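Local atomic coordinates of phosphodiesterase (Pseudomonas aeruginosa, PDB entry 4G75), a protein that is a colicin M-like bacteriocin, a magnesium-binding enzyme that probably kills rival bacteria by hydrolysing the lipid-linked precursor of peptidoglycan. Residues Y39-V50 / I107-Y118; G139-A147 / S204-G212. All blocks are in the same frame, centred on the assembly; numbering follows the deposited sequence.

Contact 1: residues Y39-V50 / I107-Y118. With EDO (1,2-ethanediol), chain I; EDO (1,2-ethanediol), chain N.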
loop_
_atom_site.group_PDB
_atom_site.type_symbol
_atom_site.label_atom_id
_atom_site.label_comp_id
_atom_site.label_asym_id
_atom_site.label_seq_id
_atom_site.Cartn_x
_atom_site.Cartn_y
_atom_site.Cartn_z
ATOM N N TYR A 39 -8.512 1.270 -23.489
ATOM C CA TYR A 39 -7.642 0.099 -23.386
ATOM C C TYR A 39 -6.179 0.466 -23.569
ATOM O O TYR A 39 -5.316 0.016 -22.807
ATOM C CB TYR A 39 -8.028 -0.970 -24.403
ATOM C CG TYR A 39 -9.114 -1.895 -23.918
ATOM C CD1 TYR A 39 -8.813 -2.960 -23.083
ATOM C CD2 TYR A 39 -10.437 -1.712 -24.303
ATOM C CE1 TYR A 39 -9.795 -3.815 -22.640
ATOM C CE2 TYR A 39 -11.427 -2.565 -23.864
ATOM C CZ TYR A 39 -11.099 -3.615 -23.032
ATOM O OH TYR A 39 -12.080 -4.469 -22.578
ATOM N N ILE A 40 -5.890 1.257 -24.600
ATOM C CA ILE A 40 -4.521 1.684 -24.848
ATOM C C ILE A 40 -3.965 2.412 -23.636
ATOM O O ILE A 40 -2.814 2.196 -23.252
ATOM C CB ILE A 40 -4.422 2.612 -26.077
ATOM C CG1 ILE A 40 -4.663 1.813 -27.354
ATOM C CG2 ILE A 40 -3.064 3.299 -26.121
ATOM C CD1 ILE A 40 -3.609 0.753 -27.620
ATOM N N SER A 41 -4.784 3.270 -23.034
ATOM C CA SER A 41 -4.306 4.114 -21.950
ATOM C C SER A 41 -3.840 3.297 -20.730
ATOM O O SER A 41 -2.987 3.750 -19.972
ATOM C CB SER A 41 -5.361 5.157 -21.537
ATOM O OG SER A 41 -6.432 4.565 -20.814
ATOM N N LYS A 42 -4.389 2.100 -20.553
ATOM C CA LYS A 42 -3.999 1.249 -19.422
ATOM C C LYS A 42 -2.522 0.858 -19.467
ATOM O O LYS A 42 -1.884 0.660 -18.422
ATOM C CB LYS A 42 -4.885 -0.003 -19.357
ATOM C CG LYS A 42 -6.367 0.307 -19.174
ATOM C CD LYS A 42 -7.215 -0.961 -19.032
ATOM C CE LYS A 42 -8.717 -0.636 -19.177
ATOM N NZ LYS A 42 -9.197 0.292 -18.091
ATOM N N GLY A 43 -1.974 0.756 -20.675
ATOM C CA GLY A 43 -0.596 0.325 -20.844
ATOM C C GLY A 43 0.419 1.212 -20.143
ATOM O O GLY A 43 1.224 0.729 -19.341
ATOM N N GLN A 44 0.390 2.511 -20.428
ATOM C CA GLN A 44 1.366 3.406 -19.817
ATOM C C GLN A 44 1.135 3.571 -18.314
ATOM O O GLN A 44 2.092 3.703 -17.545
ATOM C CB GLN A 44 1.400 4.769 -20.511
ATOM C CG GLN A 44 2.656 5.563 -20.178
ATOM C CD GLN A 44 3.935 4.793 -20.500
ATOM O OE1 GLN A 44 3.959 3.946 -21.398
ATOM N NE2 GLN A 44 5.003 5.092 -19.772
ATOM N N ARG A 45 -0.124 3.560 -17.886
ATOM C CA ARG A 45 -0.382 3.618 -16.456
ATOM C C ARG A 45 0.173 2.370 -15.775
ATOM O O ARG A 45 0.794 2.457 -14.722
ATOM C CB ARG A 45 -1.871 3.801 -16.152
ATOM C CG ARG A 45 -2.461 5.119 -16.664
ATOM C CD ARG A 45 -3.754 5.473 -15.915
ATOM N NE ARG A 45 -4.751 4.416 -16.042
ATOM C CZ ARG A 45 -5.584 4.295 -17.072
ATOM N NH1 ARG A 45 -5.548 5.175 -18.064
ATOM N NH2 ARG A 45 -6.448 3.291 -17.115
ATOM N N ASP A 46 -0.040 1.208 -16.384
ATOM C CA ASP A 46 0.463 -0.038 -15.810
ATOM C C ASP A 46 1.984 -0.033 -15.688
ATOM O O ASP A 46 2.541 -0.567 -14.726
ATOM C CB ASP A 46 0.018 -1.240 -16.651
ATOM C CG ASP A 46 -1.451 -1.555 -16.488
ATOM O OD1 ASP A 46 -2.095 -0.998 -15.567
ATOM O OD2 ASP A 46 -1.960 -2.377 -17.281
ATOM N N VAL A 47 2.655 0.557 -16.673
ATOM C CA VAL A 47 4.109 0.667 -16.630
ATOM C C VAL A 47 4.531 1.407 -15.365
ATOM O O VAL A 47 5.494 1.026 -14.695
ATOM C CB VAL A 47 4.657 1.389 -17.881
ATOM C CG1 VAL A 47 6.109 1.833 -17.655
ATOM C CG2 VAL A 47 4.563 0.472 -19.098
ATOM N N ALA A 48 3.811 2.472 -15.046
ATOM C CA ALA A 48 4.081 3.215 -13.826
ATOM C C ALA A 48 3.758 2.368 -12.603
ATOM O O ALA A 48 4.564 2.280 -11.682
ATOM C CB ALA A 48 3.286 4.522 -13.803
ATOM N N TYR A 49 2.593 1.727 -12.608
ATOM C CA TYR A 49 2.139 0.967 -11.440
ATOM C C TYR A 49 3.107 -0.147 -11.030
ATOM O O TYR A 49 3.348 -0.358 -9.825
ATOM C CB TYR A 49 0.730 0.392 -11.652
ATOM C CG TYR A 49 -0.393 1.413 -11.706
ATOM C CD1 TYR A 49 -0.490 2.425 -10.761
ATOM C CD2 TYR A 49 -1.381 1.333 -12.689
ATOM C CE1 TYR A 49 -1.516 3.340 -10.792
ATOM C CE2 TYR A 49 -2.422 2.249 -12.736
ATOM C CZ TYR A 49 -2.486 3.249 -11.785
ATOM O OH TYR A 49 -3.504 4.167 -11.816
ATOM N N VAL A 50 3.666 -0.862 -12.007
ATOM C CA VAL A 50 4.522 -1.995 -11.667
ATOM C C VAL A 50 5.809 -1.573 -10.956
ATOM O O VAL A 50 6.501 -2.409 -10.394
ATOM C CB VAL A 50 4.855 -2.916 -12.874
ATOM C CG1 VAL A 50 3.588 -3.533 -13.451
ATOM C CG2 VAL A 50 5.648 -2.159 -13.942
ATOM N N ILE A 107 3.798 -8.026 -13.212
ATOM C CA ILE A 107 3.131 -7.966 -14.502
ATOM C C ILE A 107 2.005 -8.992 -14.574
ATOM O O ILE A 107 0.882 -8.665 -14.968
ATOM C CB ILE A 107 4.144 -8.120 -15.655
ATOM C CG1 ILE A 107 5.080 -6.905 -15.673
ATOM C CG2 ILE A 107 3.420 -8.287 -16.995
ATOM C CD1 ILE A 107 6.270 -7.037 -16.596
ATOM N N THR A 108 2.289 -10.222 -14.164
ATOM C CA THR A 108 1.252 -11.252 -14.156
ATOM C C THR A 108 0.080 -10.845 -13.262
ATOM O O THR A 108 -1.079 -11.046 -13.608
ATOM C CB THR A 108 1.799 -12.610 -13.691
ATOM O OG1 THR A 108 2.814 -13.055 -14.601
ATOM C CG2 THR A 108 0.687 -13.646 -13.635
ATOM N N ALA A 109 0.394 -10.281 -12.103
ATOM C CA ALA A 109 -0.637 -9.872 -11.164
ATOM C C ALA A 109 -1.579 -8.859 -11.809
ATOM O O ALA A 109 -2.790 -8.957 -11.661
ATOM C CB ALA A 109 0.000 -9.297 -9.903
HETATM N N MSE A 110 -1.021 -7.896 -12.535
HETATM C CA MSE A 110 -1.841 -6.874 -13.174
HETATM C C MSE A 110 -2.630 -7.442 -14.353
HETATM O O MSE A 110 -3.801 -7.130 -14.520
HETATM C CB MSE A 110 -0.999 -5.688 -13.632
HETATM C CG MSE A 110 -1.812 -4.620 -14.341
HETATM SE SE MSE A 110 -3.124 -3.781 -13.148
HETATM C CE MSE A 110 -1.876 -2.529 -12.309
ATOM N N ASN A 111 -1.999 -8.274 -15.171
ATOM C CA ASN A 111 -2.722 -8.868 -16.297
ATOM C C ASN A 111 -3.868 -9.752 -15.839
ATOM O O ASN A 111 -4.941 -9.760 -16.448
ATOM C CB ASN A 111 -1.778 -9.632 -17.223
ATOM C CG ASN A 111 -0.878 -8.709 -18.015
ATOM O OD1 ASN A 111 -1.222 -7.555 -18.259
ATOM N ND2 ASN A 111 0.285 -9.217 -18.423
ATOM N N ARG A 112 -3.650 -10.488 -14.755
ATOM C CA ARG A 112 -4.706 -11.315 -14.185
ATOM C C ARG A 112 -5.849 -10.430 -13.705
ATOM O O ARG A 112 -7.020 -10.708 -13.973
ATOM C CB ARG A 112 -4.171 -12.182 -13.037
ATOM C CG ARG A 112 -5.090 -13.338 -12.659
ATOM C CD ARG A 112 -4.611 -14.095 -11.419
ATOM N NE ARG A 112 -3.230 -14.572 -11.528
ATOM C CZ ARG A 112 -2.844 -15.637 -12.231
ATOM N NH1 ARG A 112 -3.728 -16.343 -12.927
ATOM N NH2 ARG A 112 -1.565 -15.981 -12.259
ATOM N N ALA A 113 -5.501 -9.356 -12.999
ATOM C CA ALA A 113 -6.490 -8.411 -12.509
ATOM C C ALA A 113 -7.282 -7.753 -13.641
ATOM O O ALA A 113 -8.454 -7.417 -13.465
ATOM C CB ALA A 113 -5.823 -7.330 -11.615
ATOM N N GLN A 114 -6.654 -7.578 -14.798
ATOM C CA GLN A 114 -7.302 -6.853 -15.889
ATOM C C GLN A 114 -7.929 -7.782 -16.923
ATOM O O GLN A 114 -8.388 -7.332 -17.968
ATOM C CB GLN A 114 -6.330 -5.856 -16.539
ATOM C CG GLN A 114 -5.862 -4.792 -15.551
ATOM C CD GLN A 114 -5.168 -3.603 -16.199
ATOM O OE1 GLN A 114 -4.250 -3.757 -17.006
ATOM N NE2 GLN A 114 -5.600 -2.406 -15.829
ATOM N N ASN A 115 -7.963 -9.074 -16.614
ATOM C CA ASN A 115 -8.569 -10.049 -17.513
ATOM C C ASN A 115 -10.080 -10.098 -17.320
ATOM O O ASN A 115 -10.631 -11.095 -16.851
ATOM C CB ASN A 115 -7.958 -11.432 -17.296
ATOM C CG ASN A 115 -8.320 -12.410 -18.398
ATOM O OD1 ASN A 115 -8.862 -12.022 -19.435
ATOM N ND2 ASN A 115 -8.023 -13.684 -18.177
ATOM N N HIS A 116 -10.743 -9.002 -17.667
ATOM C CA HIS A 116 -12.193 -8.916 -17.570
ATOM C C HIS A 116 -12.741 -7.903 -18.567
ATOM O O HIS A 116 -11.980 -7.177 -19.204
ATOM C CB HIS A 116 -12.631 -8.565 -16.135
ATOM C CG HIS A 116 -12.157 -7.226 -15.651
ATOM N ND1 HIS A 116 -12.794 -6.046 -15.978
ATOM C CD2 HIS A 116 -11.139 -6.884 -14.826
ATOM C CE1 HIS A 116 -12.181 -5.037 -15.387
ATOM N NE2 HIS A 116 -11.170 -5.517 -14.684
ATOM N N GLN A 117 -14.064 -7.870 -18.706
ATOM C CA GLN A 117 -14.727 -6.888 -19.560
ATOM C C GLN A 117 -14.642 -5.488 -18.955
ATOM O O GLN A 117 -14.608 -5.339 -17.734
ATOM C CB GLN A 117 -16.202 -7.260 -19.728
ATOM C CG GLN A 117 -16.430 -8.674 -20.221
ATOM C CD GLN A 117 -16.295 -8.784 -21.717
ATOM O OE1 GLN A 117 -15.228 -9.115 -22.232
ATOM N NE2 GLN A 117 -17.377 -8.492 -22.431
ATOM N N TYR A 118 -14.634 -4.463 -19.807
ATOM C CA TYR A 118 -14.620 -3.083 -19.337
ATOM C C TYR A 118 -15.811 -2.258 -19.826
ATOM O O TYR A 118 -15.641 -1.244 -20.511
ATOM C CB TYR A 118 -13.302 -2.393 -19.700
ATOM C CG TYR A 118 -12.127 -2.839 -18.850
ATOM C CD1 TYR A 118 -11.793 -2.159 -17.689
ATOM C CD2 TYR A 118 -11.361 -3.942 -19.208
ATOM C CE1 TYR A 118 -10.717 -2.561 -16.901
ATOM C CE2 TYR A 118 -10.291 -4.354 -18.431
ATOM C CZ TYR A 118 -9.973 -3.658 -17.278
ATOM O OH TYR A 118 -8.905 -4.061 -16.509
HETATM C C1 EDO I . 6.569 1.635 -23.856
HETATM O O1 EDO I . 5.957 0.517 -24.513
HETATM C C2 EDO I . 6.072 1.698 -22.417
HETATM O O2 EDO I . 6.577 2.865 -21.758
HETATM C C1 EDO N . -7.653 -9.545 -21.396
HETATM O O1 EDO N . -8.850 -9.271 -22.132
HETATM C C2 EDO N . -6.776 -8.300 -21.388
HETATM O O2 EDO N . -7.443 -7.242 -20.690
HETATM O O HOH W 1 -14.943 -4.593 -22.508
HETATM O O HOH W 2 -11.400 -6.802 -21.657
HETATM O O HOH W 3 -4.685 0.313 -16.059
#
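Lys42 and His116 enclose the Tyr118 ring from opposite faces. Lys42 CE sits over one face in a CH-pi contact, 3.7 Å from the ring centroid, and His116 CE1 lies above the other, offset toward the rim. Beyond CE the lysine chain bends (chi4 -63°), which directs NZ to its salt bridge with Glu84; Lys42 NZ is still 3.4 Å from Tyr118 CE1. The hydroxyl of Tyr39 lies at the edge of the same ring, near its plane, with OH 3.5 Å from Tyr118 CD2; the two rings meet obliquely, planes 81° apart. Two waters tie that hydroxyl to backbone atoms of the other segment, one at Tyr118 N and one at His116 O. The setting is a helical part of the chain, without strands between the two segments: helix 34-49 packs against helix 106-113 and the loop after it, and helix 81-102 supplies acidic partners, Asp91 taking both Tyr118 OH and His116 NE2. One turn along from Lys42, the carboxylate of Asp46 and the amide of Gln114 approach from opposite directions, their planes 53° apart. Asp46 OD2 lies 2.7 Å from Gln114 OE1, a spacing that suggests a protonated acid, and a water joins Asp46 OD1 to Gln114 NE2; Gln114 also has Asp91 as a partner. Selenomethionine Met110, bent at chi2 and chi3, brings CE within 3.6 Å of Asp46 OD1 and 3.9 Å of Tyr49 CD2. Beyond it Val50 CG1 meets Ile107 CG1 at 4.3 Å.

Contact 2: residues G139-A147 / S204-G212; sequences GGVYTPAAA and SWVAGNTVG. With MG (magnesium ion), chain B; EDO (1,2-ethanediol), chain D.
Beside the magnesium site, the Pro144 ring fits against the short helix 205-208 and the turn after it, which leads to the metal-binding carbonyl of Val211. Pro144 CG is 3.4 Å from Thr210 OG1 and 4.0 Å from Trp205 CZ3, while Pro144 CD rests 3.9 Å from Val206 CG1; the proline crosses the Val206 and Thr210 side chains at about a right angle. Trp205 has CG between its backbone N and carbonyl carbon (chi1 84°), which folds the indole back so that Val206 CG2 lies over one of its faces; Trp205 NE1 bonds to Gly6 O. Val206 CG1, anti to the backbone N, packs against the Gly139 and Gly140 carbonyls, 3.4 Å from Gly140 O, where a type I beta turn runs from Gly140 to Thr143. No hydrogen bond joins the segments directly; a water bonded to Pro144 O reaches Asn209 O only weakly. Thr143 OG1 accepts from Gly139 N at 2.8 Å and, weakly, from Gly140 N, and it also bonds to Asp96. Thr143 CG2 faces Thr210, whose own methyl CG2 reaches Ala147 CB at 3.8 Å. Thr210 OG1 donates to Val206 O at 2.7 Å, tilted 31° from the carbonyl plane, which fixes the rotation of this side chain. At the helix start Ser204 OG caps Ala207 N; at the other end Ala207 O receives the N-H groups of Thr210, Val211 and Gly212. That tight turn delivers Val211 O to magnesium at 2.2 Å. Glu213 O, Asp241 OD2 and two waters also bind the ion, a site built where the chain passes from a one-turn helix into strand 213-224 of the mixed sheet in the Colicin M family region.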
loop_
_atom_site.group_PDB
_atom_site.type_symbol
_atom_site.label_atom_id
_atom_site.label_comp_id
_atom_site.label_asym_id
_atom_site.label_seq_id
_atom_site.Cartn_x
_atom_site.Cartn_y
_atom_site.Cartn_z
ATOM N N GLY A 139 2.122 -5.768 0.585
ATOM C CA GLY A 139 3.256 -4.999 1.075
ATOM C C GLY A 139 4.247 -4.651 -0.026
ATOM O O GLY A 139 5.433 -4.437 0.235
ATOM N N GLY A 140 3.757 -4.599 -1.264
ATOM C CA GLY A 140 4.587 -4.266 -2.413
ATOM C C GLY A 140 4.143 -3.041 -3.194
ATOM O O GLY A 140 3.481 -2.152 -2.651
ATOM N N VAL A 141 4.497 -2.998 -4.481
ATOM C CA VAL A 141 4.302 -1.783 -5.286
ATOM C C VAL A 141 2.839 -1.378 -5.444
ATOM O O VAL A 141 2.549 -0.217 -5.710
ATOM C CB VAL A 141 4.950 -1.888 -6.702
ATOM C CG1 VAL A 141 6.445 -2.116 -6.590
ATOM C CG2 VAL A 141 4.284 -2.980 -7.538
ATOM N N TYR A 142 1.920 -2.328 -5.285
ATOM C CA TYR A 142 0.500 -2.025 -5.465
ATOM C C TYR A 142 -0.198 -1.683 -4.155
ATOM O O TYR A 142 -1.369 -1.302 -4.152
ATOM C CB TYR A 142 -0.255 -3.202 -6.106
ATOM C CG TYR A 142 0.230 -3.639 -7.479
ATOM C CD1 TYR A 142 0.322 -2.734 -8.527
ATOM C CD2 TYR A 142 0.557 -4.963 -7.729
ATOM C CE1 TYR A 142 0.750 -3.129 -9.777
ATOM C CE2 TYR A 142 0.979 -5.373 -8.983
ATOM C CZ TYR A 142 1.070 -4.447 -9.999
ATOM O OH TYR A 142 1.488 -4.834 -11.252
ATOM N N THR A 143 0.503 -1.825 -3.038
ATOM C CA THR A 143 -0.165 -1.761 -1.736
ATOM C C THR A 143 -0.683 -0.369 -1.358
ATOM O O THR A 143 -1.817 -0.236 -0.884
ATOM C CB THR A 143 0.718 -2.346 -0.616
ATOM O OG1 THR A 143 0.824 -3.765 -0.802
ATOM C CG2 THR A 143 0.101 -2.065 0.765
ATOM N N PRO A 144 0.137 0.672 -1.553
ATOM C CA PRO A 144 -0.422 1.995 -1.252
ATOM C C PRO A 144 -1.651 2.309 -2.110
ATOM O O PRO A 144 -2.633 2.860 -1.607
ATOM C CB PRO A 144 0.733 2.939 -1.583
ATOM C CG PRO A 144 1.967 2.104 -1.296
ATOM C CD PRO A 144 1.591 0.724 -1.803
ATOM N N ALA A 145 -1.603 1.963 -3.391
ATOM C CA ALA A 145 -2.756 2.213 -4.254
ATOM C C ALA A 145 -3.956 1.373 -3.829
ATOM O O ALA A 145 -5.094 1.845 -3.838
ATOM C CB ALA A 145 -2.410 1.958 -5.726
ATOM N N ALA A 146 -3.700 0.122 -3.462
ATOM C CA ALA A 146 -4.769 -0.764 -3.017
ATOM C C ALA A 146 -5.419 -0.226 -1.748
ATOM O O ALA A 146 -6.631 -0.311 -1.582
ATOM C CB ALA A 146 -4.227 -2.161 -2.781
ATOM N N ALA A 147 -4.597 0.321 -0.856
ATOM C CA ALA A 147 -5.094 0.887 0.395
ATOM C C ALA A 147 -5.975 2.103 0.125
ATOM O O ALA A 147 -6.989 2.312 0.794
ATOM C CB ALA A 147 -3.939 1.267 1.293
ATOM N N SER A 204 10.811 1.423 5.010
ATOM C CA SER A 204 10.025 0.847 3.924
ATOM C C SER A 204 9.156 1.911 3.270
ATOM O O SER A 204 8.270 2.453 3.918
ATOM C CB SER A 204 9.132 -0.262 4.498
ATOM O OG SER A 204 8.163 -0.701 3.556
ATOM N N TRP A 205 9.401 2.223 1.996
ATOM C CA TRP A 205 8.584 3.242 1.342
ATOM C C TRP A 205 7.129 2.791 1.263
ATOM O O TRP A 205 6.222 3.594 1.465
ATOM C CB TRP A 205 9.132 3.652 -0.040
ATOM C CG TRP A 205 8.730 2.764 -1.196
ATOM C CD1 TRP A 205 9.454 1.743 -1.737
ATOM C CD2 TRP A 205 7.523 2.851 -1.965
ATOM N NE1 TRP A 205 8.769 1.177 -2.787
ATOM C CE2 TRP A 205 7.579 1.840 -2.946
ATOM C CE3 TRP A 205 6.398 3.676 -1.912
ATOM C CZ2 TRP A 205 6.551 1.637 -3.870
ATOM C CZ3 TRP A 205 5.381 3.475 -2.830
ATOM C CH2 TRP A 205 5.462 2.466 -3.794
ATOM N N VAL A 206 6.913 1.505 1.002
ATOM C CA VAL A 206 5.559 0.962 0.911
ATOM C C VAL A 206 4.786 1.112 2.227
ATOM O O VAL A 206 3.647 1.607 2.253
ATOM C CB VAL A 206 5.569 -0.525 0.440
ATOM C CG1 VAL A 206 4.175 -1.133 0.508
ATOM C CG2 VAL A 206 6.136 -0.638 -0.976
ATOM N N ALA A 207 5.395 0.700 3.331
ATOM C CA ALA A 207 4.721 0.840 4.616
ATOM C C ALA A 207 4.512 2.317 4.926
ATOM O O ALA A 207 3.449 2.713 5.395
ATOM C CB ALA A 207 5.513 0.161 5.733
ATOM N N GLY A 208 5.537 3.127 4.674
ATOM C CA GLY A 208 5.452 4.550 4.958
ATOM C C GLY A 208 4.325 5.239 4.213
ATOM O O GLY A 208 3.721 6.188 4.716
ATOM N N ASN A 209 4.043 4.751 3.011
ATOM C CA ASN A 209 3.046 5.349 2.135
ATOM C C ASN A 209 1.685 4.692 2.330
ATOM O O ASN A 209 0.712 5.060 1.680
ATOM C CB ASN A 209 3.507 5.192 0.685
ATOM C CG ASN A 209 2.805 6.136 -0.272
ATOM O OD1 ASN A 209 2.451 7.274 0.068
ATOM N ND2 ASN A 209 2.621 5.673 -1.486
ATOM N N THR A 210 1.618 3.712 3.228
ATOM C CA THR A 210 0.370 3.005 3.496
ATOM C C THR A 210 -0.115 3.240 4.930
ATOM O O THR A 210 -1.176 3.825 5.150
ATOM C CB THR A 210 0.514 1.483 3.242
ATOM O OG1 THR A 210 0.972 1.267 1.897
ATOM C CG2 THR A 210 -0.821 0.775 3.438
ATOM N N VAL A 211 0.667 2.765 5.892
ATOM C CA VAL A 211 0.344 2.935 7.305
ATOM C C VAL A 211 1.108 4.067 7.987
ATOM O O VAL A 211 0.665 4.567 9.011
ATOM C CB VAL A 211 0.569 1.639 8.108
ATOM C CG1 VAL A 211 -0.424 0.573 7.657
ATOM C CG2 VAL A 211 2.011 1.150 7.952
ATOM N N GLY A 212 2.256 4.453 7.442
ATOM C CA GLY A 212 3.047 5.531 8.022
ATOM C C GLY A 212 3.525 5.227 9.433
ATOM O O GLY A 212 4.167 4.201 9.671
HETATM MG MG MG B . -0.279 5.653 10.732
HETATM C C1 EDO D . -1.213 8.938 2.354
HETATM O O1 EDO D . -2.382 8.407 2.987
HETATM C C2 EDO D . -0.394 7.814 1.739
HETATM O O2 EDO D . -1.143 7.165 0.706
HETATM O O HOH W 4 -2.401 4.718 0.473
HETATM O O HOH W 5 -1.482 7.081 12.470
HETATM O O HOH W 6 -1.763 6.725 8.982
#

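How the contacts relate
Both contacts are buried, but the centre of contact 2 lies about 3 Å from the centre of the chain and that of contact 1 about 17 Å, their own centres being about 19 Å apart. They meet through Tyr142 and Val141: Val50 CG1 packs 3.3 Å from Tyr142 OH, and Met110 also touches that tyrosine. Helix 81-102 borders both, giving acidic partners to contact 1 and Asp96 to contact 2, and helices 106-113 and 143-153 follow each other along the chain. Contact 1 is rich in rings, charges and bridging waters, away from the metal. Contact 2 is mostly apolar across its segments, joining the start of helix 143-153 to helix 205-208 and the turn that leads to the magnesium.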